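Local coordinates for protein SAM-dependent O-methyltransferase (Leptospira interrogans, PDB 2HNK) that binds S-adenosyl-L-homocysteine, the spent form of the methyl donor, and probably transfers methyl groups from S-adenosylmethionine to hydroxyl oxygens of its substrates, at residues S26-L30 with K103-N108; Y160-Y164 with K203-V208; S212-V216 with L227-R231. All coordinates share one frame. Numbering follows the deposited sequence.

Contact 1 of 3, residues S26-L30 with K103-N108; sequences SFLKL and KYWKEN
Two short polar bonds run from residues 26-30 to the carboxylate of Glu107. Lys29 NZ forms a salt bridge with Glu107 OE2 at 2.8 Å, and Ser26 OG donates to Glu107 OE1 at 2.8 Å, so residues one helical turn apart share one acid. Ser26 OG, with chi1 t, also accepts from Asn108 ND2 at 3.0 Å. The same ND2 donates to the backbone Tyr104 O at 2.7 Å, fixing the Asn108 amide where its helix ends. Lys29 reaches across with chi1 to chi3 all t and chi4 m. Its NZ lies 3.7 Å from Lys103 NZ; water 1 accepts from Lys29 NZ at 2.8 Å and weakly from Lys103 NZ at 3.5 Å, and Glu33 forms a salt bridge with Lys103. Both backbones are helical, 26-30 within helix 25-35 and 103-107 within helix 95-107. The pair packs nearly antiparallel at 169°, axes 10.5 Å apart, on the periphery of the Rossmann-like methyltransferase fold. Leu30 and Tyr104 have the nearest CA atoms, 7.2 Å apart. Beneath the charges Tyr104 (chi1 m, chi2 91°) points toward helix 25-35, its OH bonded to Glu33. Leu30 CB sits 3.7 Å from the Tyr104 ring centroid, 7° off the normal, a CH-pi contact, and Leu30 CD1 meets Tyr104 CD1 at 3.7 Å. Phe27 and Leu30 also touch Leu76 of helix 73-81.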
loop_
_atom_site.group_PDB
_atom_site.type_symbol
_atom_site.label_atom_id
_atom_site.label_comp_id
_atom_site.label_asym_id
_atom_site.label_seq_id
_atom_site.Cartn_x
_atom_site.Cartn_y
_atom_site.Cartn_z
ATOM N N SER C 26 15.070 -12.695 14.875
ATOM C CA SER C 26 14.112 -12.630 15.975
ATOM C C SER C 26 12.669 -12.713 15.482
ATOM O O SER C 26 11.847 -13.368 16.112
ATOM C CB SER C 26 14.316 -11.364 16.806
ATOM O OG SER C 26 13.376 -11.292 17.860
ATOM N N PHE C 27 12.368 -12.050 14.361
ATOM C CA PHE C 27 11.033 -12.100 13.741
ATOM C C PHE C 27 10.696 -13.521 13.277
ATOM O O PHE C 27 9.591 -14.014 13.508
ATOM C CB PHE C 27 10.957 -11.158 12.538
ATOM C CG PHE C 27 10.859 -9.690 12.882
ATOM C CD1 PHE C 27 11.652 -9.116 13.882
ATOM C CD2 PHE C 27 10.010 -8.862 12.148
ATOM C CE1 PHE C 27 11.571 -7.753 14.168
ATOM C CE2 PHE C 27 9.926 -7.492 12.423
ATOM C CZ PHE C 27 10.707 -6.938 13.435
ATOM N N LEU C 28 11.654 -14.161 12.609
ATOM C CA LEU C 28 11.520 -15.552 12.173
ATOM C C LEU C 28 11.288 -16.467 13.368
ATOM O O LEU C 28 10.419 -17.342 13.332
ATOM C CB LEU C 28 12.777 -15.999 11.414
ATOM C CG LEU C 28 12.924 -17.476 11.039
ATOM C CD1 LEU C 28 11.793 -17.937 10.140
ATOM C CD2 LEU C 28 14.282 -17.733 10.380
ATOM N N LYS C 29 12.075 -16.241 14.420
ATOM C CA LYS C 29 11.957 -16.942 15.699
ATOM C C LYS C 29 10.513 -16.895 16.213
ATOM O O LYS C 29 9.953 -17.930 16.583
ATOM C CB LYS C 29 12.936 -16.316 16.704
ATOM C CG LYS C 29 13.122 -17.018 18.037
ATOM C CD LYS C 29 14.163 -16.243 18.858
ATOM C CE LYS C 29 14.458 -16.885 20.193
ATOM N NZ LYS C 29 13.450 -16.528 21.218
ATOM N N LEU C 30 9.922 -15.698 16.215
ATOM C CA LEU C 30 8.531 -15.507 16.636
ATOM C C LEU C 30 7.531 -16.323 15.805
ATOM O O LEU C 30 6.606 -16.914 16.357
ATOM C CB LEU C 30 8.145 -14.016 16.648
ATOM C CG LEU C 30 6.663 -13.637 16.852
ATOM C CD1 LEU C 30 6.035 -14.252 18.127
ATOM C CD2 LEU C 30 6.464 -12.136 16.842
ATOM N N LYS C 103 7.968 -10.445 24.990
ATOM C CA LYS C 103 9.217 -11.181 24.859
ATOM C C LYS C 103 9.977 -10.713 23.607
ATOM O O LYS C 103 11.172 -10.438 23.665
ATOM C CB LYS C 103 8.938 -12.681 24.800
ATOM C CG LYS C 103 10.166 -13.533 24.546
ATOM C CD LYS C 103 9.767 -14.936 24.174
ATOM C CE LYS C 103 10.972 -15.730 23.748
ATOM N NZ LYS C 103 10.630 -17.169 23.564
ATOM N N TYR C 104 9.268 -10.588 22.489
ATOM C CA TYR C 104 9.902 -10.194 21.224
ATOM C C TYR C 104 10.121 -8.695 21.084
ATOM O O TYR C 104 11.116 -8.283 20.497
ATOM C CB TYR C 104 9.176 -10.809 20.027
ATOM C CG TYR C 104 9.436 -12.286 19.966
ATOM C CD1 TYR C 104 8.587 -13.190 20.613
ATOM C CD2 TYR C 104 10.574 -12.787 19.314
ATOM C CE1 TYR C 104 8.847 -14.558 20.590
ATOM C CE2 TYR C 104 10.845 -14.149 19.290
ATOM C CZ TYR C 104 9.979 -15.029 19.933
ATOM O OH TYR C 104 10.239 -16.382 19.904
ATOM N N TRP C 105 9.219 -7.886 21.638
ATOM C CA TRP C 105 9.464 -6.449 21.746
ATOM C C TRP C 105 10.799 -6.182 22.470
ATOM O O TRP C 105 11.612 -5.361 22.018
ATOM C CB TRP C 105 8.333 -5.744 22.501
ATOM C CG TRP C 105 6.959 -5.892 21.912
ATOM C CD1 TRP C 105 6.637 -6.200 20.614
ATOM C CD2 TRP C 105 5.713 -5.681 22.593
ATOM N NE1 TRP C 105 5.275 -6.207 20.453
ATOM C CE2 TRP C 105 4.681 -5.892 21.647
ATOM C CE3 TRP C 105 5.369 -5.337 23.909
ATOM C CZ2 TRP C 105 3.322 -5.783 21.979
ATOM C CZ3 TRP C 105 4.018 -5.230 24.243
ATOM C CH2 TRP C 105 3.009 -5.448 23.277
ATOM N N LYS C 106 11.010 -6.889 23.586
ATOM C CA LYS C 106 12.232 -6.754 24.378
ATOM C C LYS C 106 13.457 -7.244 23.620
ATOM O O LYS C 106 14.490 -6.573 23.626
ATOM C CB LYS C 106 12.108 -7.481 25.721
ATOM C CG LYS C 106 13.181 -7.098 26.743
ATOM C CD LYS C 106 12.954 -7.787 28.092
ATOM C CE LYS C 106 11.726 -7.246 28.849
ATOM N NZ LYS C 106 11.886 -5.824 29.288
ATOM N N GLU C 107 13.336 -8.403 22.971
ATOM C CA GLU C 107 14.401 -8.949 22.112
ATOM C C GLU C 107 14.864 -7.945 21.061
ATOM O O GLU C 107 16.037 -7.905 20.699
ATOM C CB GLU C 107 13.938 -10.224 21.403
ATOM C CG GLU C 107 14.098 -11.501 22.220
ATOM C CD GLU C 107 13.981 -12.779 21.375
ATOM O OE1 GLU C 107 14.175 -12.709 20.138
ATOM O OE2 GLU C 107 13.703 -13.857 21.950
ATOM N N ASN C 108 13.934 -7.132 20.580
ATOM C CA ASN C 108 14.216 -6.198 19.508
ATOM C C ASN C 108 14.410 -4.764 19.991
ATOM O O ASN C 108 14.568 -3.854 19.178
ATOM C CB ASN C 108 13.122 -6.299 18.440
ATOM C CG ASN C 108 13.168 -7.622 17.694
ATOM O OD1 ASN C 108 13.979 -7.806 16.790
ATOM N ND2 ASN C 108 12.311 -8.549 18.079
HETATM O O HOH W 1 13.694 -18.718 22.963
#

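Contact 2 of 3, residues Y160-Y164 with K203-V208; sequences YPNYY and KFNELV. With SAH (S-adenosyl-L-homocysteine), chain O.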
loop_
_atom_site.group_PDB
_atom_site.type_symbol
_atom_site.label_atom_id
_atom_site.label_comp_id
_atom_site.label_asym_id
_atom_site.label_seq_id
_atom_site.Cartn_x
_atom_site.Cartn_y
_atom_site.Cartn_z
ATOM N N TYR C 160 -16.119 -6.157 13.891
ATOM C CA TYR C 160 -15.535 -5.200 12.938
ATOM C C TYR C 160 -16.448 -3.994 12.659
ATOM O O TYR C 160 -15.976 -2.852 12.714
ATOM C CB TYR C 160 -15.155 -5.884 11.617
ATOM C CG TYR C 160 -13.745 -6.440 11.503
ATOM C CD1 TYR C 160 -13.070 -6.965 12.607
ATOM C CD2 TYR C 160 -13.097 -6.476 10.255
ATOM C CE1 TYR C 160 -11.768 -7.483 12.483
ATOM C CE2 TYR C 160 -11.803 -7.002 10.117
ATOM C CZ TYR C 160 -11.149 -7.505 11.231
ATOM O OH TYR C 160 -9.886 -8.023 11.092
ATOM N N PRO C 161 -17.752 -4.231 12.351
ATOM C CA PRO C 161 -18.631 -3.064 12.159
ATOM C C PRO C 161 -18.801 -2.174 13.400
ATOM O O PRO C 161 -19.168 -1.016 13.261
ATOM C CB PRO C 161 -19.974 -3.681 11.728
ATOM C CG PRO C 161 -19.918 -5.099 12.144
ATOM C CD PRO C 161 -18.475 -5.502 12.143
ATOM N N ASN C 162 -18.515 -2.689 14.591
ATOM C CA ASN C 162 -18.560 -1.861 15.797
ATOM C C ASN C 162 -17.270 -1.093 16.074
ATOM O O ASN C 162 -17.303 -0.007 16.666
ATOM C CB ASN C 162 -18.961 -2.701 17.012
ATOM C CG ASN C 162 -20.306 -3.379 16.822
ATOM O OD1 ASN C 162 -21.263 -2.757 16.367
ATOM N ND2 ASN C 162 -20.375 -4.663 17.142
ATOM N N TYR C 163 -16.133 -1.650 15.649
ATOM C CA TYR C 163 -14.859 -0.948 15.776
ATOM C C TYR C 163 -14.812 0.262 14.845
ATOM O O TYR C 163 -14.289 1.322 15.208
ATOM C CB TYR C 163 -13.680 -1.898 15.514
ATOM C CG TYR C 163 -13.516 -2.961 16.582
ATOM C CD1 TYR C 163 -13.304 -2.601 17.914
ATOM C CD2 TYR C 163 -13.573 -4.326 16.267
ATOM C CE1 TYR C 163 -13.153 -3.563 18.908
ATOM C CE2 TYR C 163 -13.413 -5.305 17.258
ATOM C CZ TYR C 163 -13.215 -4.906 18.579
ATOM O OH TYR C 163 -13.071 -5.830 19.591
ATOM N N TYR C 164 -15.404 0.101 13.662
ATOM C CA TYR C 164 -15.336 1.099 12.596
ATOM C C TYR C 164 -15.638 2.553 13.019
ATOM O O TYR C 164 -14.781 3.425 12.848
ATOM C CB TYR C 164 -16.176 0.656 11.393
ATOM C CG TYR C 164 -16.056 1.572 10.203
ATOM C CD1 TYR C 164 -14.856 1.676 9.496
ATOM C CD2 TYR C 164 -17.144 2.340 9.778
ATOM C CE1 TYR C 164 -14.744 2.535 8.394
ATOM C CE2 TYR C 164 -17.040 3.193 8.680
ATOM C CZ TYR C 164 -15.835 3.288 7.999
ATOM O OH TYR C 164 -15.728 4.125 6.912
ATOM N N LYS C 203 -20.398 -6.907 6.645
ATOM C CA LYS C 203 -20.986 -5.647 7.102
ATOM C C LYS C 203 -19.954 -4.528 7.152
ATOM O O LYS C 203 -20.238 -3.396 6.765
ATOM C CB LYS C 203 -21.589 -5.820 8.498
ATOM C CG LYS C 203 -22.922 -6.532 8.536
ATOM C CD LYS C 203 -23.499 -6.451 9.938
ATOM C CE LYS C 203 -24.966 -6.065 9.914
ATOM N NZ LYS C 203 -25.291 -5.194 11.088
ATOM N N PHE C 204 -18.768 -4.849 7.660
ATOM C CA PHE C 204 -17.650 -3.905 7.675
ATOM C C PHE C 204 -17.293 -3.462 6.255
ATOM O O PHE C 204 -17.229 -2.263 5.986
ATOM C CB PHE C 204 -16.439 -4.516 8.392
ATOM C CG PHE C 204 -15.194 -3.678 8.312
ATOM C CD1 PHE C 204 -14.950 -2.681 9.256
ATOM C CD2 PHE C 204 -14.263 -3.888 7.298
ATOM C CE1 PHE C 204 -13.805 -1.900 9.193
ATOM C CE2 PHE C 204 -13.100 -3.110 7.220
ATOM C CZ PHE C 204 -12.868 -2.112 8.176
ATOM N N ASN C 205 -17.079 -4.417 5.348
ATOM C CA ASN C 205 -16.723 -4.081 3.959
ATOM C C ASN C 205 -17.773 -3.192 3.310
ATOM O O ASN C 205 -17.449 -2.268 2.571
ATOM C CB ASN C 205 -16.477 -5.335 3.110
ATOM C CG ASN C 205 -15.229 -6.103 3.537
ATOM O OD1 ASN C 205 -14.373 -5.578 4.254
ATOM N ND2 ASN C 205 -15.123 -7.349 3.096
ATOM N N GLU C 206 -19.031 -3.477 3.631
ATOM C CA GLU C 206 -20.190 -2.759 3.120
ATOM C C GLU C 206 -20.224 -1.321 3.659
ATOM O O GLU C 206 -20.410 -0.381 2.889
ATOM C CB GLU C 206 -21.447 -3.546 3.508
ATOM C CG GLU C 206 -22.778 -3.038 2.989
ATOM C CD GLU C 206 -23.947 -3.972 3.384
ATOM O OE1 GLU C 206 -24.233 -4.139 4.614
ATOM O OE2 GLU C 206 -24.574 -4.537 2.446
ATOM N N LEU C 207 -20.029 -1.160 4.970
ATOM C CA LEU C 207 -19.956 0.165 5.607
ATOM C C LEU C 207 -18.883 1.052 4.975
ATOM O O LEU C 207 -19.128 2.218 4.661
ATOM C CB LEU C 207 -19.654 0.035 7.107
ATOM C CG LEU C 207 -20.785 -0.212 8.103
ATOM C CD1 LEU C 207 -20.210 -0.582 9.477
ATOM C CD2 LEU C 207 -21.706 1.019 8.201
ATOM N N VAL C 208 -17.692 0.481 4.810
ATOM C CA VAL C 208 -16.545 1.187 4.241
ATOM C C VAL C 208 -16.843 1.638 2.810
ATOM O O VAL C 208 -16.629 2.796 2.459
ATOM C CB VAL C 208 -15.286 0.288 4.279
ATOM C CG1 VAL C 208 -14.190 0.846 3.392
ATOM C CG2 VAL C 208 -14.805 0.092 5.713
HETATM N N SAH O . -1.990 -8.875 14.791
HETATM C CA SAH O . -1.678 -10.276 15.212
HETATM C CB SAH O . -2.873 -11.187 14.928
HETATM C CG SAH O . -4.130 -10.840 15.729
HETATM S SD SAH O . -5.059 -12.343 16.100
HETATM C C SAH O . -0.387 -10.839 14.594
HETATM O O SAH O . 0.060 -11.936 14.942
HETATM O OXT SAH O . 0.242 -10.217 13.740
HETATM C "C5'" SAH O . -6.365 -11.492 17.025
HETATM C "C4'" SAH O . -6.023 -11.143 18.470
HETATM O "O4'" SAH O . -7.018 -10.271 18.967
HETATM C "C3'" SAH O . -5.999 -12.354 19.387
HETATM O "O3'" SAH O . -4.771 -12.368 20.078
HETATM C "C2'" SAH O . -7.127 -12.158 20.380
HETATM O "O2'" SAH O . -6.710 -12.499 21.685
HETATM C "C1'" SAH O . -7.419 -10.665 20.265
HETATM N N9 SAH O . -8.831 -10.307 20.530
HETATM C C8 SAH O . -9.964 -11.068 20.345
HETATM N N7 SAH O . -11.043 -10.344 20.733
HETATM C C5 SAH O . -10.619 -9.129 21.157
HETATM C C6 SAH O . -11.281 -8.006 21.656
HETATM N N6 SAH O . -12.601 -7.996 21.793
HETATM N N1 SAH O . -10.553 -6.888 22.022
HETATM C C2 SAH O . -9.176 -6.874 21.889
HETATM N N3 SAH O . -8.524 -7.987 21.394
HETATM C C4 SAH O . -9.231 -9.096 21.038
#
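Tyr164, Phe204 and Pro161 contribute most of this interface, which joins two helices, 160-170 and 196-210, of the Rossmann-like methyltransferase fold. The short segments run roughly parallel, at 34° with axes 8.9 Å apart, and Pro161 and Phe204 bring their CA atoms to 4.7 Å. No hydrogen bond crosses; the join is apolar. Phe204 (chi1 t) enters between Tyr160 and Tyr164 to form an aromatic cluster. The edge of the Tyr160 ring meets the face of Phe204 in a T-shaped pair, centroids 5.4 Å apart and planes at 72°, while the Tyr164 ring lies obliquely, with Tyr164 CD1 3.7 Å from Phe204 CE1. Phe204 also touches Leu153, Leu177 and Ala179 on the central strands, Tyr160 touches Leu153 and Tyr164 touches Leu177, so the cluster seats both helices on the sheet. Pro161 covers the outer side, where Pro161 CB packs on Leu207 CD1 at 3.8 Å and Pro161 CG nears Lys203 CB at 4.1 Å. The tyrosine hydroxyls find partners beyond the pair: Tyr160 OH bonds to Asp180 O and Tyr164 OH to Asp211. Tyr163 instead faces the cofactor pocket, its OH bonded to Asp156 and 3.1 Å from SAH N6. On the other helix, Asn205 ND2 bonds to Tyr15 of the second subunit. Farther along, the Tyr164 ring reaches the next turn, with Tyr164 CE1 3.6 Å from Val208 CG2.

Contact 3 of 3, residues S212-V216 with L227-R231; sequences SLVDV and LVRKR. With SO4 (sulfate ion), chain M.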
loop_
_atom_site.group_PDB
_atom_site.type_symbol
_atom_site.label_atom_id
_atom_site.label_comp_id
_atom_site.label_asym_id
_atom_site.label_seq_id
_atom_site.Cartn_x
_atom_site.Cartn_y
_atom_site.Cartn_z
ATOM N N SER C 212 -18.893 7.842 2.387
ATOM C CA SER C 212 -18.330 8.922 1.571
ATOM C C SER C 212 -17.246 9.681 2.324
ATOM O O SER C 212 -16.528 10.481 1.744
ATOM C CB SER C 212 -19.432 9.884 1.118
ATOM O OG SER C 212 -20.064 10.473 2.244
ATOM N N LEU C 213 -17.125 9.413 3.618
ATOM C CA LEU C 213 -16.098 10.039 4.441
ATOM C C LEU C 213 -14.728 9.376 4.287
ATOM O O LEU C 213 -13.732 9.888 4.805
ATOM C CB LEU C 213 -16.517 10.048 5.917
ATOM C CG LEU C 213 -17.749 10.869 6.333
ATOM C CD1 LEU C 213 -17.832 10.908 7.845
ATOM C CD2 LEU C 213 -17.712 12.283 5.783
ATOM N N VAL C 214 -14.685 8.244 3.583
ATOM C CA VAL C 214 -13.441 7.500 3.376
ATOM C C VAL C 214 -13.248 7.060 1.923
ATOM O O VAL C 214 -14.176 7.108 1.119
ATOM C CB VAL C 214 -13.338 6.235 4.304
ATOM C CG1 VAL C 214 -13.636 6.584 5.764
ATOM C CG2 VAL C 214 -14.252 5.098 3.811
ATOM N N ASP C 215 -12.020 6.648 1.605
ATOM C CA ASP C 215 -11.712 5.931 0.364
ATOM C C ASP C 215 -11.170 4.566 0.725
ATOM O O ASP C 215 -10.570 4.395 1.784
ATOM C CB ASP C 215 -10.680 6.688 -0.466
ATOM C CG ASP C 215 -11.235 7.967 -1.053
ATOM O OD1 ASP C 215 -12.253 7.881 -1.779
ATOM O OD2 ASP C 215 -10.656 9.053 -0.793
ATOM N N VAL C 216 -11.377 3.594 -0.152
ATOM C CA VAL C 216 -10.941 2.226 0.118
ATOM C C VAL C 216 -10.185 1.578 -1.049
ATOM O O VAL C 216 -10.560 1.717 -2.213
ATOM C CB VAL C 216 -12.136 1.322 0.601
ATOM C CG1 VAL C 216 -13.305 1.368 -0.379
ATOM C CG2 VAL C 216 -11.690 -0.125 0.876
ATOM N N LEU C 227 -7.191 -0.927 2.678
ATOM C CA LEU C 227 -6.593 0.354 3.003
ATOM C C LEU C 227 -7.726 1.358 2.986
ATOM O O LEU C 227 -8.300 1.632 1.932
ATOM C CB LEU C 227 -5.511 0.709 1.981
ATOM C CG LEU C 227 -4.366 -0.312 1.871
ATOM C CD1 LEU C 227 -3.333 0.121 0.850
ATOM C CD2 LEU C 227 -3.716 -0.570 3.241
ATOM N N VAL C 228 -8.068 1.863 4.165
ATOM C CA VAL C 228 -9.211 2.764 4.332
ATOM C C VAL C 228 -8.733 4.128 4.833
ATOM O O VAL C 228 -8.389 4.296 6.011
ATOM C CB VAL C 228 -10.275 2.177 5.304
ATOM C CG1 VAL C 228 -11.503 3.059 5.362
ATOM C CG2 VAL C 228 -10.667 0.768 4.907
ATOM N N ARG C 229 -8.719 5.103 3.935
ATOM C CA ARG C 229 -8.237 6.434 4.284
ATOM C C ARG C 229 -9.381 7.392 4.603
ATOM O O ARG C 229 -10.290 7.570 3.800
ATOM C CB ARG C 229 -7.348 6.999 3.168
ATOM C CG ARG C 229 -6.677 8.308 3.525
ATOM C CD ARG C 229 -6.071 8.971 2.301
ATOM N NE ARG C 229 -5.766 10.380 2.553
ATOM C CZ ARG C 229 -6.580 11.395 2.273
ATOM N NH1 ARG C 229 -7.770 11.184 1.716
ATOM N NH2 ARG C 229 -6.198 12.632 2.549
ATOM N N LYS C 230 -9.324 7.987 5.789
ATOM C CA LYS C 230 -10.285 9.000 6.203
ATOM C C LYS C 230 -9.970 10.271 5.425
ATOM O O LYS C 230 -8.834 10.735 5.421
ATOM C CB LYS C 230 -10.191 9.247 7.713
ATOM C CG LYS C 230 -11.212 10.238 8.271
ATOM C CD LYS C 230 -10.994 10.450 9.755
ATOM C CE LYS C 230 -11.985 11.441 10.337
ATOM N NZ LYS C 230 -11.858 11.532 11.817
ATOM N N ARG C 231 -10.971 10.803 4.738
ATOM C CA ARG C 231 -10.784 11.979 3.902
ATOM C C ARG C 231 -10.689 13.253 4.730
ATOM O O ARG C 231 -11.140 13.298 5.876
ATOM C CB ARG C 231 -11.901 12.084 2.866
ATOM C CG ARG C 231 -11.969 10.862 1.967
ATOM C CD ARG C 231 -13.186 10.890 1.093
ATOM N NE ARG C 231 -13.094 11.958 0.108
ATOM C CZ ARG C 231 -13.817 12.019 -1.001
ATOM N NH1 ARG C 231 -14.694 11.057 -1.281
ATOM N NH2 ARG C 231 -13.657 13.039 -1.833
HETATM S S SO4 M . -9.243 14.144 0.163
HETATM O O1 SO4 M . -9.177 13.614 1.515
HETATM O O2 SO4 M . -9.725 13.117 -0.756
HETATM O O3 SO4 M . -10.163 15.266 0.155
HETATM O O4 SO4 M . -7.918 14.562 -0.256
HETATM O O HOH W 2 -13.537 12.318 6.262
HETATM O O HOH W 3 -9.211 9.047 1.134
#
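Leu227 begins this part of an antiparallel beta hairpin, its carbonyl O 3.3 Å from Val216 CA in a CA-H...O contact. Val228 forms a non-hydrogen-bonded pair with Val216; Val228 CG1 packs on Val214 CG2 at 3.8 Å. Arg229 and Asp215 form the hydrogen-bonded pair: Arg229 N to Asp215 O and Asp215 N to Arg229 O are both 2.9 Å. Their side chains share the face opposite Val214, Val216, Val228 and Lys230; there water 3 links Asp215 OD2 (2.4 Å) to Arg229 NH1 (2.6 Å), and Arg229 NH1 donates to sulfate O1 at 2.8 Å. Lys230 pairs with Val214 without hydrogen bonds and sends NZ to Leu168 O and Leu171 O. Arg231 N closes on Leu213 O at 2.9 Å, and water 2 joins Leu213 O to Arg231 O. Strand 214-219 is one of the two outermost strands of the chain's sheet, with 225-230 between it and 175-180; helices 160-170 and 196-210 cover the valine face, and the second subunit approaches Asp215 and Arg229.

Contacts 2 and 3 adjoin, their centres 12 Å apart, whereas contact 1 lies on the opposite side of the chain's centre, its centre 32 Å from that of contact 2 and 33 Å from that of contact 3. All three are partly buried. Contact 1 ties two helices through exposed charges above a buried Tyr-Leu pair; contact 2 also joins helices, but by aromatic and aliphatic groups; contact 3 relies on backbone hydrogen bonds within the sheet. Contacts 2 and 3 share a hydrophobic layer: Val208 CG1 lies 3.5 Å from Val216 CB and 3.8 Å from Val228 CG2. Both also touch the second subunit, which does not reach contact 1.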